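Local coordinates for protein putative antitoxin HigA3 (Mycobacterium tuberculosis H37Rv, PDB 6LTZ) that binds DNA as a dimer and bends it, and probably serves as the antitoxin of a type II toxin-antitoxin pair, at the interface of chains A and B. Sequence-based numbering; all coordinates share one arbitrary frame. Chains: chain A/B, Putative antitoxin HigA3.

The interface of chains A and B. Residues chain A 44, 48, 87, 90-92; chain B 99-100, 105.
Strands 93-100 and 103-107 of chain B press against the helical domain of chain A, meeting helix 41-47, the loop residue that follows it, the end of helix 80-89 and the glycine turn leading into strand 93-100. That domain is a Cro/C1-type helix-turn-helix fold, and the patch, with its two-fold twin, lets each chain's strand pair dock on the other's DNA-binding domain, probably setting their relative placement. B:Phe100, the last residue of its strand, is the inserted group. Its CG lies beside the backbone N (chi1 -64°), pointing the ring between A:Leu48 and A:Gly92, and chi2 of -84° turns one face to each. A:Leu48 caps its face through the CD2 methyl; the modelled approach is too close to be taken literally, but the CH-pi placement over the ring is plain. On the opposite side, A:Gly92 CA sits just outside the CD1-CE1 edge, 3.4 Å from B:Phe100 CE1; with no side chain there, the main chain can come close. A:Leu90 CB meets B:Phe100 CE1 edge-on at 4.0 Å. Beyond the ring tip, A:Ile44 CG2 approaches B:Phe100 CZ from the A:Leu48 side (4.0 Å), and A:Val87 CG1 from the A:Gly92 side (3.9 Å). A:Ile44's other branch, CG1 extended to CD1 (chi2 171°), crosses B:Val105 at a slant, with B:Val105 CG1 lying 3.7 Å from A:Ile44 CG1 and 3.8 Å from A:Ile44 CD1.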
# COMPACT_ATOMS: atom_id res chain seq x y z
N ILE A 44 -0.27 15.19 5.26
CA ILE A 44 -0.93 15.17 3.97
C ILE A 44 -2.30 15.83 4.03
O ILE A 44 -2.60 16.72 3.24
CB ILE A 44 -1.06 13.71 3.46
CG1 ILE A 44 0.33 13.13 3.20
CG2 ILE A 44 -1.91 13.63 2.22
CD1 ILE A 44 0.33 11.65 2.92
N LEU A 48 -3.31 19.58 2.14
CA LEU A 48 -4.07 19.41 0.88
C LEU A 48 -5.53 19.82 0.97
O LEU A 48 -6.33 19.39 0.11
CB LEU A 48 -4.04 17.95 0.47
CG LEU A 48 -2.81 17.52 -0.31
CD1 LEU A 48 -1.53 17.91 0.41
CD2 LEU A 48 -2.83 16.02 -0.57
N VAL A 87 -6.98 8.05 1.40
CA VAL A 87 -6.51 8.97 0.37
C VAL A 87 -7.67 9.42 -0.53
O VAL A 87 -7.75 10.58 -0.91
CB VAL A 87 -5.38 8.34 -0.48
CG1 VAL A 87 -5.01 9.23 -1.66
CG2 VAL A 87 -4.15 8.07 0.39
N LEU A 90 -9.66 12.16 0.99
CA LEU A 90 -8.97 13.44 0.88
C LEU A 90 -9.06 14.02 -0.53
O LEU A 90 -8.59 15.12 -0.79
CB LEU A 90 -7.50 13.28 1.28
CG LEU A 90 -7.25 12.93 2.75
CD1 LEU A 90 -5.76 12.80 3.02
CD2 LEU A 90 -7.88 13.98 3.65
N GLY A 91 -9.68 13.28 -1.44
CA GLY A 91 -9.84 13.74 -2.82
C GLY A 91 -8.71 13.31 -3.73
O GLY A 91 -8.61 13.76 -4.88
N GLY A 92 -7.85 12.44 -3.23
CA GLY A 92 -6.70 12.00 -4.01
C GLY A 92 -6.80 10.58 -4.55
O GLY A 92 -7.82 9.92 -4.39
N GLU B 99 -1.71 10.84 -5.57
CA GLU B 99 -1.87 11.90 -6.55
C GLU B 99 -2.98 12.86 -6.14
O GLU B 99 -4.12 12.44 -5.91
CB GLU B 99 -2.16 11.32 -7.93
CG GLU B 99 -1.09 10.39 -8.44
CD GLU B 99 -1.37 9.94 -9.86
OE1 GLU B 99 -2.56 9.74 -10.19
OE2 GLU B 99 -0.40 9.76 -10.63
N PHE B 100 -2.64 14.13 -6.06
CA PHE B 100 -3.62 15.16 -5.74
C PHE B 100 -3.59 16.22 -6.83
O PHE B 100 -2.67 17.03 -6.91
CB PHE B 100 -3.33 15.76 -4.37
CG PHE B 100 -3.48 14.78 -3.25
CD1 PHE B 100 -4.73 14.51 -2.70
CD2 PHE B 100 -2.38 14.09 -2.77
CE1 PHE B 100 -4.87 13.59 -1.67
CE2 PHE B 100 -2.52 13.17 -1.74
CZ PHE B 100 -3.76 12.91 -1.20
N VAL B 105 2.23 13.35 -3.78
CA VAL B 105 2.90 13.39 -2.45
C VAL B 105 3.43 11.98 -2.15
O VAL B 105 2.70 11.04 -2.39
CB VAL B 105 1.91 13.86 -1.38
CG1 VAL B 105 2.16 13.21 -0.03
CG2 VAL B 105 1.87 15.37 -1.24